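Local coordinates for protein adenine phosphoribosyltransferase, putative (Trypanosoma brucei brucei, PDB 5VN4) that probably catalyses the transfer of a phosphoribosyl group to adenine, giving AMP and diphosphate in the purine salvage pathway, at residues K30-Y38 / A51-V62. Sequence-based numbering, arbitrary orientation. Where two conformers were deposited one is given.
With ADE (adenine), chain C.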
ATOM      1  N   LYS A  30       0.450 -23.081   2.142  1.00 13.32           N
ATOM      2  CA  LYS A  30       1.404 -22.064   2.583  1.00 13.16           C
ATOM      3  C   LYS A  30       0.721 -20.967   3.396  1.00 12.14           C
ATOM      4  O   LYS A  30       1.242 -20.540   4.432  1.00 12.89           O
ATOM      5  CB  LYS A  30       2.141 -21.466   1.381  1.00 14.55           C
ATOM      6  CG  LYS A  30       3.095 -22.440   0.703  1.00 17.19           C
ATOM      7  CD  LYS A  30       3.834 -21.797  -0.456  1.00 20.30           C
ATOM      8  CE  LYS A  30       4.864 -22.745  -1.030  1.00 22.76           C
ATOM      9  NZ  LYS A  30       4.228 -23.987  -1.536  1.00 23.55           N
ATOM     10  N   PHE A  31      -0.442 -20.485   2.935  1.00 11.54           N
ATOM     11  CA  PHE A  31      -1.209 -19.509   3.707  1.00 11.30           C
ATOM     12  C   PHE A  31      -1.562 -20.056   5.085  1.00 11.62           C
ATOM     13  O   PHE A  31      -1.539 -19.318   6.079  1.00 12.85           O
ATOM     14  CB  PHE A  31      -2.512 -19.160   2.985  1.00 11.75           C
ATOM     15  CG  PHE A  31      -2.417 -18.000   2.027  1.00 10.90           C
ATOM     16  CD1 PHE A  31      -2.466 -16.688   2.486  1.00 11.67           C
ATOM     17  CD2 PHE A  31      -2.345 -18.217   0.658  1.00 11.88           C
ATOM     18  CE1 PHE A  31      -2.416 -15.610   1.588  1.00 11.54           C
ATOM     19  CE2 PHE A  31      -2.300 -17.146  -0.231  1.00 11.46           C
ATOM     20  CZ  PHE A  31      -2.340 -15.843   0.242  1.00 11.42           C
ATOM     21  N   GLU A  32      -1.908 -21.346   5.165  1.00 11.09           N
ATOM     22  CA  GLU A  32      -2.342 -21.914   6.440  1.00 12.24           C
ATOM     23  C   GLU A  32      -1.239 -21.867   7.487  1.00 12.63           C
ATOM     24  O   GLU A  32      -1.530 -21.841   8.686  1.00 14.10           O
ATOM     25  CB  GLU A  32      -2.819 -23.351   6.244  1.00 13.26           C
ATOM     26  CG  GLU A  32      -4.187 -23.432   5.583  1.00 14.74           C
ATOM     27  CD  GLU A  32      -4.596 -24.844   5.206  1.00 16.66           C
ATOM     28  OE1 GLU A  32      -3.795 -25.779   5.424  1.00 18.71           O
ATOM     29  OE2 GLU A  32      -5.725 -25.017   4.684  1.00 17.56           O
ATOM     30  N   LYS A  33       0.023 -21.846   7.065  1.00 12.35           N
ATOM     31  CA  LYS A  33       1.124 -21.803   8.017  1.00 13.29           C
ATOM     32  C   LYS A  33       1.518 -20.391   8.426  1.00 14.02           C
ATOM     33  O   LYS A  33       2.268 -20.236   9.396  1.00 18.38           O
ATOM     34  CB  LYS A  33       2.329 -22.563   7.453  1.00 15.57           C
ATOM     35  CG  LYS A  33       2.014 -24.033   7.238  1.00 19.89           C
ATOM     36  CD  LYS A  33       3.167 -24.821   6.655  1.00 24.30           C
ATOM     37  CE  LYS A  33       2.737 -26.267   6.418  1.00 26.84           C
ATOM     38  NZ  LYS A  33       1.524 -26.341   5.548  1.00 28.60           N
ATOM     39  N   VAL A  34       1.020 -19.360   7.743  1.00 12.28           N
ATOM     40  CA  VAL A  34       1.471 -18.003   8.018  0.59 13.14           C
ATOM     41  C   VAL A  34       0.346 -17.067   8.428  1.00 11.22           C
ATOM     42  O   VAL A  34       0.580 -16.158   9.232  1.00 11.59           O
ATOM     43  CB  VAL A  34       2.314 -17.405   6.877  0.59 16.71           C
ATOM     44  CG1 VAL A  34       3.609 -18.184   6.713  0.59 19.15           C
ATOM     45  CG2 VAL A  34       1.527 -17.386   5.597  0.59 16.56           C
ATOM     46  N   TYR A  35      -0.876 -17.264   7.926  1.00 11.03           N
ATOM     47  CA  TYR A  35      -1.962 -16.357   8.289  1.00 11.16           C
ATOM     48  C   TYR A  35      -2.317 -16.583   9.755  1.00 12.78           C
ATOM     49  O   TYR A  35      -2.545 -17.723  10.180  1.00 16.45           O
ATOM     50  CB  TYR A  35      -3.180 -16.574   7.389  1.00 12.34           C
ATOM     51  CG  TYR A  35      -3.730 -15.330   6.679  1.00 10.35           C
ATOM     52  CD1 TYR A  35      -3.653 -14.058   7.242  1.00 10.57           C
ATOM     53  CD2 TYR A  35      -4.340 -15.448   5.435  1.00 11.02           C
ATOM     54  CE1 TYR A  35      -4.180 -12.941   6.582  1.00 10.40           C
ATOM     55  CE2 TYR A  35      -4.852 -14.347   4.771  1.00 11.48           C
ATOM     56  CZ  TYR A  35      -4.768 -13.098   5.341  1.00 10.77           C
ATOM     57  OH  TYR A  35      -5.295 -12.030   4.646  1.00 12.46           O
ATOM     58  N   LYS A  36      -2.281 -15.518  10.542  1.00 11.11           N
ATOM     59  CA  LYS A  36      -2.704 -15.558  11.934  1.00 11.73           C
ATOM     60  C   LYS A  36      -3.888 -14.625  12.138  1.00 11.33           C
ATOM     61  O   LYS A  36      -4.019 -13.588  11.473  1.00 12.44           O
ATOM     62  CB  LYS A  36      -1.581 -15.113  12.878  1.00 13.37           C
ATOM     63  CG  LYS A  36      -0.273 -15.851  12.704  1.00 15.00           C
ATOM     64  CD  LYS A  36      -0.434 -17.342  12.955  1.00 17.40           C
ATOM     65  CE  LYS A  36       0.871 -18.078  12.695  1.00 20.46           C
ATOM     66  NZ  LYS A  36       0.689 -19.550  12.790  1.00 22.50           N
ATOM     67  N   TRP A  37      -4.741 -14.990  13.080  1.00 11.60           N
ATOM     68  CA  TRP A  37      -5.829 -14.119  13.484  1.00 11.92           C
ATOM     69  C   TRP A  37      -5.642 -13.675  14.925  1.00 11.22           C
ATOM     70  O   TRP A  37      -5.007 -14.358  15.737  1.00 11.89           O
ATOM     71  CB  TRP A  37      -7.199 -14.779  13.301  1.00 12.59           C
ATOM     72  CG  TRP A  37      -7.417 -16.013  14.134  1.00 14.23           C
ATOM     73  CD1 TRP A  37      -7.154 -17.301  13.772  1.00 15.30           C
ATOM     74  CD2 TRP A  37      -7.946 -16.071  15.467  1.00 14.73           C
ATOM     75  NE1 TRP A  37      -7.480 -18.158  14.796  1.00 16.18           N
ATOM     76  CE2 TRP A  37      -7.977 -17.429  15.845  1.00 15.44           C
ATOM     77  CE3 TRP A  37      -8.405 -15.110  16.374  1.00 14.21           C
ATOM     78  CZ2 TRP A  37      -8.437 -17.850  17.093  1.00 16.06           C
ATOM     79  CZ3 TRP A  37      -8.871 -15.536  17.618  1.00 15.31           C
ATOM     80  CH2 TRP A  37      -8.880 -16.892  17.961  1.00 16.82           C
ATOM     81  N   TYR A  38      -6.209 -12.519  15.237  1.00 10.63           N
ATOM     82  CA  TYR A  38      -6.090 -11.931  16.558  1.00 10.92           C
ATOM     83  C   TYR A  38      -7.479 -11.674  17.118  1.00 10.86           C
ATOM     84  O   TYR A  38      -8.391 -11.262  16.391  1.00 11.23           O
ATOM     85  CB  TYR A  38      -5.273 -10.634  16.482  1.00 10.87           C
ATOM     86  CG  TYR A  38      -3.859 -10.876  15.998  1.00 10.20           C
ATOM     87  CD1 TYR A  38      -3.583 -11.049  14.640  1.00 10.65           C
ATOM     88  CD2 TYR A  38      -2.800 -10.980  16.901  1.00 11.06           C
ATOM     89  CE1 TYR A  38      -2.300 -11.300  14.200  1.00 11.20           C
ATOM     90  CE2 TYR A  38      -1.501 -11.213  16.465  1.00 11.26           C
ATOM     91  CZ  TYR A  38      -1.261 -11.370  15.109  1.00 11.17           C
ATOM     92  OH  TYR A  38       0.016 -11.619  14.650  1.00 13.64           O
ATOM     93  N   ALA A  51      -7.614 -10.861  10.734  1.00  9.97           N
ATOM     94  CA  ALA A  51      -6.524 -11.450   9.954  1.00 10.72           C
ATOM     95  C   ALA A  51      -5.535 -10.350   9.572  1.00  9.79           C
ATOM     96  O   ALA A  51      -5.754  -9.597   8.618  1.00 11.99           O
ATOM     97  CB  ALA A  51      -7.087 -12.160   8.731  1.00 12.68           C
ATOM     98  N   GLU A  52      -4.426 -10.277  10.307  1.00  9.63           N
ATOM     99  CA  GLU A  52      -3.437  -9.219  10.115  1.00  9.24           C
ATOM    100  C   GLU A  52      -2.650  -9.439   8.822  1.00  8.51           C
ATOM    101  O   GLU A  52      -1.977 -10.459   8.647  1.00  9.91           O
ATOM    102  CB  GLU A  52      -2.499  -9.189  11.324  1.00 10.39           C
ATOM    103  CG  GLU A  52      -1.245  -8.334  11.166  1.00 10.90           C
ATOM    104  CD  GLU A  52      -1.548  -6.874  10.882  1.00 10.87           C
ATOM    105  OE1 GLU A  52      -2.412  -6.295  11.586  1.00 11.38           O
ATOM    106  OE2 GLU A  52      -0.916  -6.314   9.952  1.00 12.32           O
ATOM    107  N   VAL A  53      -2.703  -8.458   7.918  1.00  8.58           N
ATOM    108  CA  VAL A  53      -2.030  -8.612   6.629  1.00  8.42           C
ATOM    109  C   VAL A  53      -0.506  -8.604   6.758  1.00  8.27           C
ATOM    110  O   VAL A  53       0.191  -9.128   5.874  1.00  9.11           O
ATOM    111  CB  VAL A  53      -2.516  -7.526   5.647  1.00  8.88           C
ATOM    112  CG1 VAL A  53      -1.841  -6.196   5.959  1.00 10.75           C
ATOM    113  CG2 VAL A  53      -2.281  -7.947   4.206  1.00 10.07           C
ATOM    114  N   GLY A  54       0.036  -8.036   7.840  1.00  8.67           N
ATOM    115  CA  GLY A  54       1.483  -7.968   7.970  1.00  9.72           C
ATOM    116  C   GLY A  54       2.160  -9.324   8.040  1.00 10.25           C
ATOM    117  O   GLY A  54       3.304  -9.467   7.608  1.00 10.65           O
ATOM    118  N   ASN A  55       1.472 -10.345   8.560  1.00  9.38           N
ATOM    119  CA  ASN A  55       2.080 -11.674   8.551  1.00  9.85           C
ATOM    120  C   ASN A  55       2.169 -12.249   7.144  1.00  9.65           C
ATOM    121  O   ASN A  55       3.000 -13.127   6.892  1.00 12.29           O
ATOM    122  CB  ASN A  55       1.343 -12.613   9.501  1.00 11.19           C
ATOM    123  CG  ASN A  55       1.542 -12.227  10.957  1.00 11.05           C
ATOM    124  OD1 ASN A  55       2.674 -12.012  11.401  1.00 12.01           O
ATOM    125  ND2 ASN A  55       0.443 -12.107  11.701  1.00 11.41           N
ATOM    126  N   ILE A  56       1.352 -11.750   6.219  1.00  9.23           N
ATOM    127  CA  ILE A  56       1.469 -12.138   4.817  1.00  9.15           C
ATOM    128  C   ILE A  56       2.620 -11.395   4.150  1.00  8.91           C
ATOM    129  O   ILE A  56       3.461 -12.002   3.477  1.00 10.08           O
ATOM    130  CB  ILE A  56       0.140 -11.889   4.075  1.00 10.22           C
ATOM    131  CG1 ILE A  56      -1.007 -12.664   4.743  1.00 10.54           C
ATOM    132  CG2 ILE A  56       0.289 -12.225   2.579  1.00 11.38           C
ATOM    133  CD1 ILE A  56      -0.759 -14.158   4.841  1.00 12.29           C
ATOM    134  N   THR A  57       2.665 -10.065   4.308  1.00  8.84           N
ATOM    135  CA  THR A  57       3.716  -9.303   3.637  1.00  9.12           C
ATOM    136  C   THR A  57       5.096  -9.665   4.170  1.00  8.92           C
ATOM    137  O   THR A  57       6.092  -9.519   3.451  1.00  9.93           O
ATOM    138  CB  THR A  57       3.472  -7.793   3.725  1.00  9.39           C
ATOM    139  OG1 THR A  57       3.519  -7.350   5.087  1.00  9.88           O
ATOM    140  CG2 THR A  57       2.127  -7.446   3.130  1.00 10.18           C
ATOM    141  N   GLU A  58       5.178 -10.144   5.412  1.00  9.43           N
ATOM    142  CA  GLU A  58       6.441 -10.583   5.980  1.00  9.15           C
ATOM    143  C   GLU A  58       6.900 -11.938   5.464  1.00 10.30           C
ATOM    144  O   GLU A  58       8.017 -12.354   5.804  1.00 11.43           O
ATOM    145  CB  GLU A  58       6.361 -10.597   7.504  1.00 10.35           C
ATOM    146  CG  GLU A  58       6.373  -9.210   8.081  1.00 10.39           C
ATOM    147  CD  GLU A  58       6.156  -9.186   9.573  1.00 11.97           C
ATOM    148  OE1 GLU A  58       6.509 -10.173  10.258  1.00 11.84           O
ATOM    149  OE2 GLU A  58       5.641  -8.159  10.058  1.00 15.63           O
ATOM    150  N   ASN A  59       6.097 -12.619   4.642  1.00 10.34           N
ATOM    151  CA  ASN A  59       6.493 -13.908   4.088  1.00 11.03           C
ATOM    152  C   ASN A  59       6.691 -13.770   2.586  1.00 10.13           C
ATOM    153  O   ASN A  59       5.713 -13.827   1.825  1.00 11.19           O
ATOM    154  CB  ASN A  59       5.443 -14.978   4.399  1.00 10.69           C
ATOM    155  CG  ASN A  59       5.934 -16.367   4.075  1.00 11.77           C
ATOM    156  OD1 ASN A  59       5.800 -16.838   2.945  1.00 13.36           O
ATOM    157  ND2 ASN A  59       6.541 -17.024   5.062  1.00 12.70           N
ATOM    158  N   PRO A  60       7.925 -13.581   2.104  1.00 10.78           N
ATOM    159  CA  PRO A  60       8.102 -13.352   0.662  1.00 11.50           C
ATOM    160  C   PRO A  60       7.653 -14.517  -0.201  1.00 11.71           C
ATOM    161  O   PRO A  60       7.226 -14.290  -1.339  1.00 12.18           O
ATOM    162  CB  PRO A  60       9.603 -13.031   0.521  1.00 12.44           C
ATOM    163  CG  PRO A  60      10.233 -13.584   1.767  1.00 12.72           C
ATOM    164  CD  PRO A  60       9.187 -13.396   2.844  1.00 12.20           C
ATOM    165  N   GLU A  61       7.732 -15.758   0.293  1.00 12.11           N
ATOM    166  CA  GLU A  61       7.254 -16.890  -0.499  1.00 12.87           C
ATOM    167  C   GLU A  61       5.759 -16.776  -0.791  1.00 12.29           C
ATOM    168  O   GLU A  61       5.322 -16.986  -1.929  1.00 12.74           O
ATOM    169  CB  GLU A  61       7.592 -18.213   0.194  1.00 13.86           C
ATOM    170  CG  GLU A  61       7.156 -19.443  -0.588  1.00 15.47           C
ATOM    171  CD  GLU A  61       7.561 -20.745   0.073  1.00 17.03           C
ATOM    172  OE1 GLU A  61       8.101 -21.617  -0.630  1.00 20.38           O
ATOM    173  OE2 GLU A  61       7.349 -20.895   1.293  1.00 17.88           O
ATOM    174  N   VAL A  62       4.951 -16.451   0.225  1.00 11.34           N
ATOM    175  CA  VAL A  62       3.517 -16.280  -0.014  1.00 11.39           C
ATOM    176  C   VAL A  62       3.251 -15.055  -0.887  1.00 10.86           C
ATOM    177  O   VAL A  62       2.391 -15.091  -1.775  1.00 11.41           O
ATOM    178  CB  VAL A  62       2.722 -16.256   1.309  1.00 12.45           C
ATOM    179  CG1 VAL A  62       1.289 -15.774   1.073  1.00 14.40           C
ATOM    180  CG2 VAL A  62       2.707 -17.642   1.962  1.00 14.54           C
TER
HETATM  181  N9  ADE C 301     -11.268  -6.333   7.193  1.00 16.05           N
HETATM  182  C8  ADE C 301     -12.589  -6.606   7.371  1.00 15.86           C
HETATM  183  N7  ADE C 301     -12.815  -7.659   8.126  1.00 15.39           N
HETATM  184  C5  ADE C 301     -11.552  -8.108   8.459  1.00 14.40           C
HETATM  185  C6  ADE C 301     -11.104  -9.199   9.244  1.00 13.34           C
HETATM  186  N6  ADE C 301     -11.927 -10.072   9.857  1.00 14.13           N
HETATM  187  N1  ADE C 301      -9.772  -9.360   9.377  1.00 12.69           N
HETATM  188  C2  ADE C 301      -8.955  -8.492   8.762  1.00 13.32           C
HETATM  189  N3  ADE C 301      -9.256  -7.434   8.011  1.00 13.50           N
HETATM  190  C4  ADE C 301     -10.586  -7.300   7.892  1.00 13.23           C
HETATM  191  O   HOH W   1      -5.162  -9.605   5.815  1.00 10.03           O
HETATM  192  O   HOH W   2      -1.914 -12.648  10.174  1.00 10.72           O
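One wall of the adenine pocket in this type I phosphoribosyltransferase is built where strand 50-51, paired antiparallel with strand 37-38, brings Ala51 beside Trp37 and the ring of Tyr35. The backbone N of Ala51 donates to N1 of adenine over 3.0 Å, nearly straight at 169°, while Arg49, Arg90 and Glu128 bind other parts of the base. Behind it, Ala51 CB packs 3.7 Å from Tyr35 CE1. The Tyr35 ring in turn receives Ile56 CD1 over the centre of one face, 3.7 Å from its centroid, a CH-pi contact. Tyr35 OH donates to a water that in turn donates to Ala51 O. A second water accepts from Lys36 N and Asn55 ND2 and donates to Glu52 O, linking the backbone of Lys36 to Glu52 and the Asn55 amide. The same Asn55 ND2 gives its other hydrogen to Tyr38 OH at 3.0 Å, almost in the amide plane; the two bonds from one nitrogen probably hold the amide's rotation.

Farther from the base the contact becomes mainly apolar. Val62 CG1, anti to its own backbone nitrogen (chi1 168°), sits over one face of Phe31, 3.7 Å from CZ, while Val62 CG2 meets Lys30 CB at 3.9 Å. Asn59 caps helix 60-75 through OD1. Glu52 OE1 and Thr57 OG1 hydrogen-bond to Ala116 N and Phe106 O of the second subunit, so the segment carrying Ala51 also joins the dimer contact. Touching Ala51 CB and reaching Ala51 O through water, Tyr35 probably helps position the N-H that meets adenine.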